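Local coordinates for protein 2-oxoadipate dioxygenase/decarboxylase, chloroplastic/amyloplastic (PDB 6W1K) that catalyses the iron(II)-dependent conversion of 2-oxoadipate and dioxygen to (R)-2-hydroxyglutarate and carbon dioxide, a step of plant lysine catabolism, at residues I26-M29 / E30-Y33; I55-D58 / H59-F62; A183-T186 / L187-Y191; F213-F216 / V217-G221; D300-F303 / E304-S307. All coordinates share one frame; numbering follows the deposited sequence.

Contact 1 of 5, residues I26-M29 / E30-Y33; sequences ISNM and EKVY
Ile-26 and Glu-30 are joined by an i to i+4 backbone bond within the alpha-helix 16-36, Glu-30 N giving its hydrogen to Ile-26 O at 3.0 Å. The same ladder runs on through Val-32 N to Asn-28 O and Tyr-33 N to Met-29 O, both nearly straight at the hydrogen (170°), so residues 26-29 and 30-33 form consecutive turns of one regular helix.

On the outward side the contact is made by Lys-31, which folds back along the helix to its preceding turn. CG leaves beside the backbone N (chi1 -58°), and bends at chi2 and chi4 bring the ammonium over the two polar side chains there. Asn-28 meets it through the oxygen of its amide, with the lysine nitrogen lying 41° above the carbonyl plane and not on a lone pair; at 3.2 Å between Lys-31 NZ and Asn-28 OD1 this is the longer of the two side-chain bonds.

Ile-26, Met-29 and Tyr-33 point into the protein. Met-29 packs on Phe-62 and on helix 154-160, and Ile-26 on Phe-60, so this side has both strand 57-65 and helix 154-160 as neighbours. Glu-30, extended beyond CG, sends OE2 to the hydroxyl of Tyr-57. Tyr-33 OH bonds to the backbone O of Tyr-265, a 2-oxoadipate-binding residue, and the Tyr-33 side chain lies about 4 Å from that of His-195, a metal ligand. Back at the lysine, the shorter bond of its pair joins Lys-31 NZ to Ser-27 OG at 2.8 Å.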
loop_
_atom_site.group_PDB
_atom_site.type_symbol
_atom_site.label_atom_id
_atom_site.label_comp_id
_atom_site.label_asym_id
_atom_site.label_seq_id
_atom_site.Cartn_x
_atom_site.Cartn_y
_atom_site.Cartn_z
ATOM N N ILE A 26 -8.473 5.869 9.067
ATOM C CA ILE A 26 -7.265 5.755 8.258
ATOM C C ILE A 26 -6.175 6.596 8.890
ATOM O O ILE A 26 -4.989 6.299 8.712
ATOM C CB ILE A 26 -7.475 6.094 6.762
ATOM C CG1 ILE A 26 -8.122 7.451 6.525
ATOM C CG2 ILE A 26 -8.283 4.981 6.123
ATOM C CD1 ILE A 26 -7.970 7.968 5.081
ATOM N N SER A 27 -6.557 7.600 9.676
ATOM C CA SER A 27 -5.574 8.371 10.424
ATOM C C SER A 27 -4.893 7.502 11.465
ATOM O O SER A 27 -3.674 7.588 11.649
ATOM C CB SER A 27 -6.248 9.582 11.064
ATOM O OG SER A 27 -5.356 10.216 11.929
ATOM N N ASN A 28 -5.651 6.611 12.112
ATOM C CA ASN A 28 -5.047 5.709 13.086
ATOM C C ASN A 28 -4.174 4.663 12.405
ATOM O O ASN A 28 -3.128 4.297 12.936
ATOM C CB ASN A 28 -6.139 5.065 13.949
ATOM C CG ASN A 28 -6.639 6.013 15.003
ATOM O OD1 ASN A 28 -5.880 6.845 15.468
ATOM N ND2 ASN A 28 -7.911 5.933 15.354
ATOM N N MET A 29 -4.568 4.183 11.215
ATOM C CA MET A 29 -3.677 3.293 10.477
ATOM C C MET A 29 -2.347 3.986 10.207
ATOM O O MET A 29 -1.275 3.392 10.375
ATOM C CB MET A 29 -4.327 2.854 9.165
ATOM C CG MET A 29 -5.616 2.048 9.336
ATOM S SD MET A 29 -6.408 1.747 7.729
ATOM C CE MET A 29 -7.414 0.323 8.067
ATOM N N GLU A 30 -2.410 5.244 9.780
ATOM C CA GLU A 30 -1.218 6.017 9.477
ATOM C C GLU A 30 -0.380 6.273 10.714
ATOM O O GLU A 30 0.858 6.349 10.621
ATOM C CB GLU A 30 -1.621 7.352 8.869
ATOM C CG GLU A 30 -0.478 8.257 8.548
ATOM C CD GLU A 30 -0.917 9.715 8.424
ATOM O OE1 GLU A 30 -1.459 10.281 9.401
ATOM O OE2 GLU A 30 -0.706 10.303 7.356
ATOM N N LYS A 31 -1.020 6.439 11.876
ATOM C CA LYS A 31 -0.261 6.683 13.103
ATOM C C LYS A 31 0.622 5.493 13.472
ATOM O O LYS A 31 1.775 5.675 13.889
ATOM C CB LYS A 31 -1.212 7.011 14.256
ATOM C CG LYS A 31 -2.097 8.213 13.993
ATOM C CD LYS A 31 -2.284 9.089 15.240
ATOM C CE LYS A 31 -3.306 10.222 14.985
ATOM N NZ LYS A 31 -4.675 9.661 14.631
ATOM N N VAL A 32 0.070 4.268 13.408
ATOM C CA VAL A 32 0.872 3.071 13.650
ATOM C C VAL A 32 2.028 2.993 12.654
ATOM O O VAL A 32 3.180 2.726 13.026
ATOM C CB VAL A 32 0.002 1.800 13.565
ATOM C CG1 VAL A 32 0.916 0.527 13.655
ATOM C CG2 VAL A 32 -1.045 1.782 14.666
ATOM N N TYR A 33 1.723 3.194 11.369
ATOM C CA TYR A 33 2.735 3.184 10.307
ATOM C C TYR A 33 3.877 4.144 10.584
ATOM O O TYR A 33 5.055 3.775 10.504
ATOM C CB TYR A 33 2.030 3.547 9.008
ATOM C CG TYR A 33 2.846 3.831 7.777
ATOM C CD1 TYR A 33 2.888 5.117 7.260
ATOM C CD2 TYR A 33 3.467 2.792 7.059
ATOM C CE1 TYR A 33 3.549 5.402 6.101
ATOM C CE2 TYR A 33 4.166 3.068 5.891
ATOM C CZ TYR A 33 4.164 4.380 5.411
ATOM O OH TYR A 33 4.806 4.697 4.261
#

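Contact 2 of 5, residues I55-D58 / H59-F62. With NI (nickel (II) ion), chain E; OOG (2-oxoadipic acid), chain F.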
loop_
_atom_site.group_PDB
_atom_site.type_symbol
_atom_site.label_atom_id
_atom_site.label_comp_id
_atom_site.label_asym_id
_atom_site.label_seq_id
_atom_site.Cartn_x
_atom_site.Cartn_y
_atom_site.Cartn_z
ATOM N N ILE A 55 0.846 17.382 0.452
ATOM C CA ILE A 55 1.012 15.944 0.352
ATOM C C ILE A 55 -0.358 15.272 0.270
ATOM O O ILE A 55 -1.198 15.410 1.165
ATOM C CB ILE A 55 1.820 15.413 1.542
ATOM C CG1 ILE A 55 3.238 16.000 1.522
ATOM C CG2 ILE A 55 1.876 13.931 1.527
ATOM C CD1 ILE A 55 4.017 15.662 2.770
ATOM N N CYS A 56 -0.580 14.543 -0.809
ATOM C CA CYS A 56 -1.781 13.755 -1.016
ATOM C C CYS A 56 -1.373 12.301 -1.166
ATOM O O CYS A 56 -0.339 11.994 -1.760
ATOM C CB CYS A 56 -2.527 14.213 -2.258
ATOM S SG CYS A 56 -3.057 15.927 -2.122
ATOM N N TYR A 57 -2.207 11.420 -0.665
ATOM C CA TYR A 57 -1.911 10.005 -0.662
ATOM C C TYR A 57 -2.557 9.364 -1.872
ATOM O O TYR A 57 -3.778 9.384 -2.008
ATOM C CB TYR A 57 -2.420 9.370 0.616
ATOM C CG TYR A 57 -1.618 9.746 1.835
ATOM C CD1 TYR A 57 -0.261 10.047 1.744
ATOM C CD2 TYR A 57 -2.206 9.760 3.090
ATOM C CE1 TYR A 57 0.486 10.351 2.884
ATOM C CE2 TYR A 57 -1.457 10.070 4.241
ATOM C CZ TYR A 57 -0.118 10.361 4.123
ATOM O OH TYR A 57 0.634 10.658 5.235
ATOM N N ASP A 58 -1.734 8.799 -2.744
ATOM C CA ASP A 58 -2.249 8.170 -3.962
ATOM C C ASP A 58 -3.009 6.896 -3.630
ATOM O O ASP A 58 -4.115 6.657 -4.139
ATOM C CB ASP A 58 -1.083 7.865 -4.888
ATOM C CG ASP A 58 -1.524 7.220 -6.192
ATOM O OD1 ASP A 58 -1.723 5.975 -6.247
ATOM O OD2 ASP A 58 -1.696 7.976 -7.150
ATOM N N HIS A 59 -2.415 6.056 -2.785
ATOM C CA HIS A 59 -3.062 4.839 -2.308
ATOM C C HIS A 59 -2.401 4.325 -1.029
ATOM O O HIS A 59 -1.283 4.704 -0.672
ATOM C CB HIS A 59 -3.052 3.748 -3.393
ATOM C CG HIS A 59 -1.684 3.288 -3.806
ATOM N ND1 HIS A 59 -0.944 3.932 -4.768
ATOM C CD2 HIS A 59 -0.944 2.201 -3.434
ATOM C CE1 HIS A 59 0.200 3.291 -4.957
ATOM N NE2 HIS A 59 0.220 2.235 -4.168
ATOM N N PHE A 60 -3.152 3.482 -0.321
ATOM C CA PHE A 60 -2.725 2.673 0.807
ATOM C C PHE A 60 -2.645 1.239 0.303
ATOM O O PHE A 60 -3.445 0.853 -0.546
ATOM C CB PHE A 60 -3.747 2.716 1.939
ATOM C CG PHE A 60 -3.672 3.915 2.837
ATOM C CD1 PHE A 60 -2.897 5.020 2.512
ATOM C CD2 PHE A 60 -4.406 3.933 4.024
ATOM C CE1 PHE A 60 -2.828 6.097 3.330
ATOM C CE2 PHE A 60 -4.326 5.013 4.880
ATOM C CZ PHE A 60 -3.538 6.116 4.513
ATOM N N ALA A 61 -1.722 0.427 0.846
ATOM C CA ALA A 61 -1.629 -0.979 0.440
ATOM C C ALA A 61 -1.548 -1.882 1.676
ATOM O O ALA A 61 -1.030 -1.476 2.715
ATOM C CB ALA A 61 -0.435 -1.215 -0.482
ATOM N N PHE A 62 -2.157 -3.063 1.577
ATOM C CA PHE A 62 -2.237 -4.038 2.667
ATOM C C PHE A 62 -1.944 -5.424 2.103
ATOM O O PHE A 62 -2.211 -5.694 0.929
ATOM C CB PHE A 62 -3.625 -4.063 3.364
ATOM C CG PHE A 62 -4.058 -2.736 3.931
ATOM C CD1 PHE A 62 -4.729 -1.810 3.141
ATOM C CD2 PHE A 62 -3.796 -2.416 5.243
ATOM C CE1 PHE A 62 -5.111 -0.602 3.677
ATOM C CE2 PHE A 62 -4.177 -1.211 5.800
ATOM C CZ PHE A 62 -4.852 -0.307 5.014
HETATM NI NI NI E . 1.835 0.917 -4.039
HETATM C C2 OOG F . 1.897 -3.807 -2.760
HETATM C C3 OOG F . 2.827 -3.577 -3.953
HETATM C C4 OOG F . 2.016 -3.153 -5.182
HETATM C C6 OOG F . 1.654 -0.831 -6.402
HETATM O O4 OOG F . 1.535 -1.383 -7.525
HETATM O O3 OOG F . 1.774 0.412 -6.332
HETATM C C5 OOG F . 1.652 -1.669 -5.130
HETATM C C1 OOG F . 2.631 -4.451 -1.575
HETATM O O1 OOG F . 2.019 -4.979 -0.713
HETATM O O2 OOG F . 4.024 -4.429 -1.480
HETATM O O5 OOG F . 1.364 -1.158 -4.107
#
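Two residues adjacent in sequence, Asp-58 and His-59, form a carboxylate-imidazole pair directly behind a metal ion. His-59 ND1 donates to Asp-58 OD1 at 2.6 Å, almost straight (171°), and the acceptor lies in the plane of the imidazole. OD1 accepts the N-H on its anti lone pair, the carboxylate standing nearly upright to the ring with the planes 81° apart. His-59 can reach both partners because CG sits between the backbone N and the carbonyl carbon (chi1 63°), swinging the ring to present ND1 to the aspartate and NE2 to the nickel ion, 2.1 Å away.

The 2-oxoadipate chelates the same ion, O5 at 2.1 Å and O3 at 2.4 Å from the nickel; His-195 and Glu-267 complete the protein ligands. Asp-58 is itself held from behind, its OD2 in a salt bridge with Arg-271. An alanine in place of Asp-58 would probably leave His-59 ND1 without its acceptor and the imidazole freer to turn about CB-CG.

Away from the metal, Tyr-57 and Phe-60 pack obliquely, Tyr-57 CD2 lying 3.7 Å from Phe-60 CE1, at the edge of the phenylalanine ring.

Asp-58 is thus a second-shell carboxylate behind the first-shell His-59 on strand 57-65. Such a bond fixes the ring's rotation and is likely to make NE2 a stronger electron donor to the metal, which is iron(II) in the working enzyme.

Contact 3 of 5, residues A183-T186 / L187-Y191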
loop_
_atom_site.group_PDB
_atom_site.type_symbol
_atom_site.label_atom_id
_atom_site.label_comp_id
_atom_site.label_asym_id
_atom_site.label_seq_id
_atom_site.Cartn_x
_atom_site.Cartn_y
_atom_site.Cartn_z
ATOM N N ALA A 183 4.881 -14.118 2.635
ATOM C CA ALA A 183 4.281 -14.808 3.782
ATOM C C ALA A 183 4.967 -14.404 5.079
ATOM O O ALA A 183 4.309 -14.219 6.106
ATOM C CB ALA A 183 4.353 -16.328 3.617
ATOM N N ALA A 184 6.301 -14.329 5.061
ATOM C CA ALA A 184 7.054 -13.956 6.254
ATOM C C ALA A 184 6.727 -12.526 6.701
ATOM O O ALA A 184 6.572 -12.263 7.905
ATOM C CB ALA A 184 8.553 -14.112 5.974
ATOM N N TRP A 185 6.647 -11.591 5.750
ATOM C CA TRP A 185 6.231 -10.220 6.061
ATOM C C TRP A 185 4.886 -10.219 6.790
ATOM O O TRP A 185 4.727 -9.577 7.829
ATOM C CB TRP A 185 6.150 -9.360 4.776
ATOM C CG TRP A 185 5.975 -7.914 5.119
ATOM C CD1 TRP A 185 6.973 -6.991 5.257
ATOM C CD2 TRP A 185 4.751 -7.218 5.404
ATOM N NE1 TRP A 185 6.461 -5.802 5.640
ATOM C CE2 TRP A 185 5.096 -5.893 5.709
ATOM C CE3 TRP A 185 3.415 -7.579 5.415
ATOM C CZ2 TRP A 185 4.158 -4.937 6.058
ATOM C CZ3 TRP A 185 2.470 -6.615 5.731
ATOM C CH2 TRP A 185 2.855 -5.319 6.080
ATOM N N THR A 186 3.903 -10.930 6.242
ATOM C CA THR A 186 2.557 -10.886 6.796
ATOM C C THR A 186 2.479 -11.575 8.148
ATOM O O THR A 186 1.731 -11.126 9.020
ATOM C CB THR A 186 1.602 -11.503 5.780
ATOM O OG1 THR A 186 1.816 -10.867 4.525
ATOM C CG2 THR A 186 0.159 -11.292 6.114
ATOM N N LEU A 187 3.290 -12.620 8.373
ATOM C CA LEU A 187 3.267 -13.281 9.667
ATOM C C LEU A 187 3.594 -12.310 10.787
ATOM O O LEU A 187 2.972 -12.343 11.855
ATOM C CB LEU A 187 4.256 -14.465 9.676
ATOM C CG LEU A 187 4.215 -15.293 10.949
ATOM C CD1 LEU A 187 2.892 -16.028 11.042
ATOM C CD2 LEU A 187 5.394 -16.304 10.984
ATOM N N VAL A 188 4.567 -11.421 10.570
ATOM C CA VAL A 188 5.004 -10.535 11.632
ATOM C C VAL A 188 4.380 -9.134 11.554
ATOM O O VAL A 188 4.494 -8.376 12.529
ATOM C CB VAL A 188 6.543 -10.425 11.674
ATOM C CG1 VAL A 188 7.151 -11.781 12.060
ATOM C CG2 VAL A 188 7.107 -9.964 10.353
ATOM N N ASN A 189 3.714 -8.781 10.461
ATOM C CA ASN A 189 3.090 -7.458 10.337
ATOM C C ASN A 189 1.568 -7.502 10.239
ATOM O O ASN A 189 0.915 -6.497 10.542
ATOM C CB ASN A 189 3.633 -6.695 9.105
ATOM C CG ASN A 189 5.091 -6.246 9.268
ATOM O OD1 ASN A 189 5.387 -5.262 9.933
ATOM N ND2 ASN A 189 6.007 -6.994 8.672
ATOM N N GLY A 190 0.986 -8.606 9.785
ATOM C CA GLY A 190 -0.465 -8.700 9.769
ATOM C C GLY A 190 -1.076 -7.633 8.872
ATOM O O GLY A 190 -0.593 -7.350 7.774
ATOM N N TYR A 191 -2.154 -7.049 9.353
ATOM C CA TYR A 191 -2.944 -6.071 8.630
ATOM C C TYR A 191 -2.396 -4.642 8.738
ATOM O O TYR A 191 -3.119 -3.678 8.408
ATOM C CB TYR A 191 -4.364 -6.134 9.164
ATOM C CG TYR A 191 -5.107 -7.410 8.884
ATOM C CD1 TYR A 191 -5.535 -7.710 7.603
ATOM C CD2 TYR A 191 -5.413 -8.299 9.915
ATOM C CE1 TYR A 191 -6.233 -8.856 7.342
ATOM C CE2 TYR A 191 -6.113 -9.430 9.665
ATOM C CZ TYR A 191 -6.540 -9.704 8.374
ATOM O OH TYR A 191 -7.261 -10.843 8.113
#
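Stacking dominates between Trp-185 and Asn-189, one helical turn apart. The asparagine amide lies over one face of the indole, the planes 20° apart, with ND2 3.2 Å above the ring plane toward its rim. Beside it Asn-189 CB makes a CH-pi contact, 3.4 Å from the centroid of the six-membered ring and 11° off its normal.

Hydrogen bonds fix this overlap. Trp-185 O accepts twice from Asn-189, from the backbone N at 2.9 Å and from ND2 at 3.0 Å, the carbonyl lying close to the amide plane; chi1 of -70° turns the amide back along the helix for this. ND2 also reaches Pro-262 O, and OD1 takes a bond from Arg-263, whose carbonyl receives Trp-185 NE1. Were the indole of Trp-185 cut back to an alanine, the Asn-189 amide would probably lose its cover and Arg-63, a 2-oxoadipate-binding residue, its cation-pi partner.

Backbone bonds close the helix: Gly-190 N gives to Thr-186 O at 2.7 Å, and the positive phi of Gly-190 then turns the chain away.

The arrangement is a glycine-terminated C-terminal end of helix 181-189, placed in the second shell of the substrate pocket.

Contact 4 of 5, residues F213-F216 / V217-G221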
loop_
_atom_site.group_PDB
_atom_site.type_symbol
_atom_site.label_atom_id
_atom_site.label_comp_id
_atom_site.label_asym_id
_atom_site.label_seq_id
_atom_site.Cartn_x
_atom_site.Cartn_y
_atom_site.Cartn_z
ATOM N N PHE A 213 11.901 14.044 -7.928
ATOM C CA PHE A 213 11.559 13.548 -6.600
ATOM C C PHE A 213 12.529 12.451 -6.160
ATOM O O PHE A 213 13.035 12.469 -5.036
ATOM C CB PHE A 213 10.125 13.010 -6.564
ATOM C CG PHE A 213 9.645 12.718 -5.174
ATOM C CD1 PHE A 213 8.876 13.651 -4.490
ATOM C CD2 PHE A 213 9.995 11.528 -4.522
ATOM C CE1 PHE A 213 8.459 13.411 -3.207
ATOM C CE2 PHE A 213 9.595 11.299 -3.229
ATOM C CZ PHE A 213 8.803 12.236 -2.573
ATOM N N ASN A 214 12.804 11.496 -7.047
ATOM C CA ASN A 214 13.725 10.416 -6.701
ATOM C C ASN A 214 15.096 10.951 -6.309
ATOM O O ASN A 214 15.708 10.468 -5.344
ATOM C CB ASN A 214 13.847 9.441 -7.867
ATOM C CG ASN A 214 12.644 8.543 -7.990
ATOM O OD1 ASN A 214 11.790 8.502 -7.102
ATOM N ND2 ASN A 214 12.547 7.839 -9.103
ATOM N N LYS A 215 15.599 11.952 -7.035
ATOM C CA LYS A 215 16.914 12.498 -6.704
ATOM C C LYS A 215 16.873 13.248 -5.372
ATOM O O LYS A 215 17.832 13.207 -4.596
ATOM C CB LYS A 215 17.409 13.404 -7.828
ATOM C CG LYS A 215 18.755 14.066 -7.553
ATOM C CD LYS A 215 18.757 15.498 -8.048
ATOM C CE LYS A 215 20.158 15.972 -8.463
ATOM N NZ LYS A 215 21.268 15.291 -7.717
ATOM N N PHE A 216 15.766 13.932 -5.086
ATOM C CA PHE A 216 15.562 14.537 -3.770
ATOM C C PHE A 216 15.656 13.490 -2.654
ATOM O O PHE A 216 16.308 13.722 -1.632
ATOM C CB PHE A 216 14.203 15.261 -3.761
ATOM C CG PHE A 216 13.782 15.784 -2.407
ATOM C CD1 PHE A 216 12.881 15.065 -1.620
ATOM C CD2 PHE A 216 14.274 16.993 -1.929
ATOM C CE1 PHE A 216 12.493 15.524 -0.375
ATOM C CE2 PHE A 216 13.884 17.467 -0.692
ATOM C CZ PHE A 216 12.984 16.728 0.090
ATOM N N VAL A 217 15.029 12.330 -2.828
ATOM C CA VAL A 217 15.070 11.319 -1.778
ATOM C C VAL A 217 16.482 10.772 -1.626
ATOM O O VAL A 217 17.000 10.647 -0.508
ATOM C CB VAL A 217 14.056 10.204 -2.082
ATOM C CG1 VAL A 217 14.246 9.017 -1.133
ATOM C CG2 VAL A 217 12.688 10.734 -1.972
ATOM N N GLU A 218 17.144 10.476 -2.748
ATOM C CA GLU A 218 18.491 9.916 -2.683
ATOM C C GLU A 218 19.493 10.913 -2.123
ATOM O O GLU A 218 20.466 10.517 -1.461
ATOM C CB GLU A 218 18.929 9.459 -4.074
ATOM C CG GLU A 218 18.153 8.255 -4.610
ATOM C CD GLU A 218 18.519 7.905 -6.054
ATOM O OE1 GLU A 218 18.777 8.830 -6.864
ATOM O OE2 GLU A 218 18.554 6.693 -6.371
ATOM N N ASP A 219 19.293 12.205 -2.375
ATOM C CA ASP A 219 20.240 13.180 -1.853
ATOM C C ASP A 219 20.034 13.468 -0.373
ATOM O O ASP A 219 20.930 14.035 0.258
ATOM C CB ASP A 219 20.168 14.469 -2.668
ATOM C CG ASP A 219 20.830 14.326 -4.039
ATOM O OD1 ASP A 219 20.477 15.112 -4.939
ATOM O OD2 ASP A 219 21.690 13.426 -4.225
ATOM N N ASN A 220 18.905 13.066 0.197
ATOM C CA ASN A 220 18.690 13.126 1.638
ATOM C C ASN A 220 19.083 11.831 2.343
ATOM O O ASN A 220 18.827 11.693 3.542
ATOM C CB ASN A 220 17.233 13.470 1.929
ATOM C CG ASN A 220 16.980 14.962 1.877
ATOM O OD1 ASN A 220 17.423 15.709 2.754
ATOM N ND2 ASN A 220 16.288 15.412 0.835
ATOM N N GLY A 221 19.700 10.889 1.630
ATOM C CA GLY A 221 20.332 9.743 2.246
ATOM C C GLY A 221 19.546 8.450 2.238
ATOM O O GLY A 221 19.992 7.472 2.857
#
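The C-terminal turns of helix 210-219 hold this contact, in which Phe-213 and Val-217 face inward while Lys-215 and Asp-219 form an i to i+4 salt bridge on the exposed side. The backbone is regular alpha-helix as far as Asp-219 N, which bonds to Lys-215 O; Gly-221, with a positive phi, follows in the turn beyond.

In the salt bridge Lys-215 NZ lies 2.9 Å from Asp-219 OD1, on the syn lone pair of that oxygen. The lysine starts out with CG opposite the backbone N (chi1 178°), then bends at chi2 and chi4, crossing the aspartate at a slant to bring NZ to the carboxylate; Lys-215 CG is only 3.3 Å from Asp-219 OD1. Both residues are exposed, so solvent should weaken the attraction.

The inward side is mainly apolar. Val-217 CG2 presses against Phe-213 CE2 at 3.4 Å, and the Phe-213 ring also meets Phe-268 and Val-47, as Phe-216 does Tyr-50 and Leu-46. The helix therefore packs against helix 38-51. Asn-214 is the polar exception, its OD1 bonding to Ser-242 of strand 239-243.

At the helix end Asn-220 folds back over Phe-216. Its amide stands steeply to the aromatic ring, the planes 68° apart, with ND2 above one face. The same nitrogen bonds to the preceding turn, Asn-220 ND2 to Phe-216 O at 3.0 Å, approaching from 35° above the carbonyl plane.

Contact 5 of 5, residues D300-F303 / E304-S307; sequences DKIF and ESTS. With OOG (2-oxoadipic acid), chain F.
Ser-305 closes on Ile-302 at the tight, buried side of this turn, where helix 296-302 gives way to a 3-10 segment. Ile-302 O is gripped twice: Ser-305 OG lies 2.9 Å from it, in the carbonyl plane and on a lone pair, while Ser-305 N approaches at 3.0 Å from 53° above that plane. A chi1 of -57° sets the hydroxyl beside its own backbone N, letting both donors reach one acceptor; OG also bonds to Ser-243 and Asn-225. A similar double grip follows, Ser-307 OG and N both bonding to Glu-304 O, with Ser-307 at the N-cap of the next helix.

The buried side chains of Ile-302 and Phe-303 line the substrate pocket. The Phe-303 ring turns one face to the 2-oxoadipate, whose C3 sits 3.6 Å above the ring plane toward its rim, and Phe-303 CE1 comes to 3.2 Å from C1 of the distal carboxylate. Ile-302 CD1 is more distant, 4.0 Å from the ligand's O3.

The partly exposed side is looser and charged. Lys-301 NZ reaches Asp-300 OD2 at a long 3.4 Å, a weak salt bridge, and stays 4.6 Å from Glu-304 OE2; Lys-95 makes salt bridges to both acids.

Ile-302, Ser-305 and Thr-306 lie on Tyr-265, Thr-306 also meets Trp-185, and Phe-303 touches Phe-123, so the turn packs against helix 181-189 and strands 121-127 and 258-271 at the pocket.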
loop_
_atom_site.group_PDB
_atom_site.type_symbol
_atom_site.label_atom_id
_atom_site.label_comp_id
_atom_site.label_asym_id
_atom_site.label_seq_id
_atom_site.Cartn_x
_atom_site.Cartn_y
_atom_site.Cartn_z
ATOM N N ASP A 300 4.656 -5.886 -9.509
ATOM C CA ASP A 300 5.466 -7.073 -9.267
ATOM C C ASP A 300 6.806 -6.706 -8.651
ATOM O O ASP A 300 7.283 -7.399 -7.756
ATOM C CB ASP A 300 5.675 -7.859 -10.566
ATOM C CG ASP A 300 6.265 -9.254 -10.339
ATOM O OD1 ASP A 300 5.959 -9.902 -9.315
ATOM O OD2 ASP A 300 7.038 -9.719 -11.206
ATOM N N LYS A 301 7.412 -5.603 -9.087
ATOM C CA LYS A 301 8.737 -5.236 -8.603
ATOM C C LYS A 301 8.672 -4.411 -7.323
ATOM O O LYS A 301 9.595 -4.462 -6.501
ATOM C CB LYS A 301 9.489 -4.463 -9.691
ATOM C CG LYS A 301 9.641 -5.212 -11.031
ATOM C CD LYS A 301 10.667 -6.367 -10.912
ATOM C CE LYS A 301 10.739 -7.233 -12.194
ATOM N NZ LYS A 301 10.202 -8.619 -11.985
ATOM N N ILE A 302 7.579 -3.689 -7.114
ATOM C CA ILE A 302 7.432 -2.883 -5.909
ATOM C C ILE A 302 7.211 -3.775 -4.699
ATOM O O ILE A 302 7.632 -3.425 -3.591
ATOM C CB ILE A 302 6.283 -1.868 -6.092
ATOM C CG1 ILE A 302 6.654 -0.868 -7.186
ATOM C CG2 ILE A 302 5.982 -1.101 -4.803
ATOM C CD1 ILE A 302 5.501 0.022 -7.639
ATOM N N PHE A 303 6.597 -4.961 -4.890
ATOM C CA PHE A 303 6.462 -5.919 -3.790
ATOM C C PHE A 303 7.815 -6.205 -3.141
ATOM O O PHE A 303 7.886 -6.573 -1.964
ATOM C CB PHE A 303 5.872 -7.267 -4.267
ATOM C CG PHE A 303 4.365 -7.295 -4.352
ATOM C CD1 PHE A 303 3.580 -7.121 -3.214
ATOM C CD2 PHE A 303 3.736 -7.510 -5.566
ATOM C CE1 PHE A 303 2.197 -7.144 -3.294
ATOM C CE2 PHE A 303 2.344 -7.521 -5.659
ATOM C CZ PHE A 303 1.575 -7.342 -4.519
ATOM N N GLU A 304 8.890 -6.076 -3.905
ATOM C CA GLU A 304 10.204 -6.459 -3.435
ATOM C C GLU A 304 10.876 -5.384 -2.587
ATOM O O GLU A 304 12.004 -5.598 -2.110
ATOM C CB GLU A 304 11.059 -6.849 -4.644
ATOM C CG GLU A 304 10.503 -8.102 -5.343
ATOM C CD GLU A 304 11.396 -8.644 -6.436
ATOM O OE1 GLU A 304 12.634 -8.593 -6.264
ATOM O OE2 GLU A 304 10.847 -9.124 -7.461
ATOM N N SER A 305 10.196 -4.270 -2.331
ATOM C CA SER A 305 10.717 -3.279 -1.398
ATOM C C SER A 305 10.940 -3.864 -0.013
ATOM O O SER A 305 11.768 -3.343 0.740
ATOM C CB SER A 305 9.757 -2.103 -1.319
ATOM O OG SER A 305 9.568 -1.545 -2.614
ATOM N N THR A 306 10.245 -4.939 0.332
ATOM C CA THR A 306 10.412 -5.568 1.623
ATOM C C THR A 306 11.294 -6.803 1.563
ATOM O O THR A 306 11.501 -7.440 2.608
ATOM C CB THR A 306 9.048 -5.963 2.221
ATOM O OG1 THR A 306 8.270 -6.674 1.244
ATOM C CG2 THR A 306 8.278 -4.746 2.727
ATOM N N SER A 307 11.827 -7.144 0.385
ATOM C CA SER A 307 12.583 -8.383 0.230
ATOM C C SER A 307 13.957 -8.284 0.873
ATOM O O SER A 307 14.567 -7.215 0.943
ATOM C CB SER A 307 12.781 -8.744 -1.246
ATOM O OG SER A 307 13.676 -7.839 -1.890
HETATM C C2 OOG F . 1.897 -3.807 -2.760
HETATM C C3 OOG F . 2.827 -3.577 -3.953
HETATM C C4 OOG F . 2.016 -3.153 -5.182
HETATM C C6 OOG F . 1.654 -0.831 -6.402
HETATM O O4 OOG F . 1.535 -1.383 -7.525
HETATM O O3 OOG F . 1.774 0.412 -6.332
HETATM C C5 OOG F . 1.652 -1.669 -5.130
HETATM C C1 OOG F . 2.631 -4.451 -1.575
HETATM O O1 OOG F . 2.019 -4.979 -0.713
HETATM O O2 OOG F . 4.024 -4.429 -1.480
HETATM O O5 OOG F . 1.364 -1.158 -4.107
#

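Contacts 2 and 3 are buried; contacts 1, 4 and 5 are partly buried, with contact 4 farthest out and touching none of the others. Contacts 2 and 5 meet the same 2-oxoadipate, although their nearest atoms are about 6 Å apart. Contact 1 touches contact 2 through the Glu-30 to Tyr-57 pair and packing on strand 57-65, while contact 3 meets contact 2 at Phe-62 and contact 5 at Thr-306. Chemistry follows place: a carboxylate-histidine-metal chain of bonds in the strand, a serine-gripped carbonyl, ligand-facing aromatic and charged outer side in contact 5, and lysine bonds outward in contacts 1 and 4. Contacts 3 and 4 both fold an asparagine over an aromatic at a helix end.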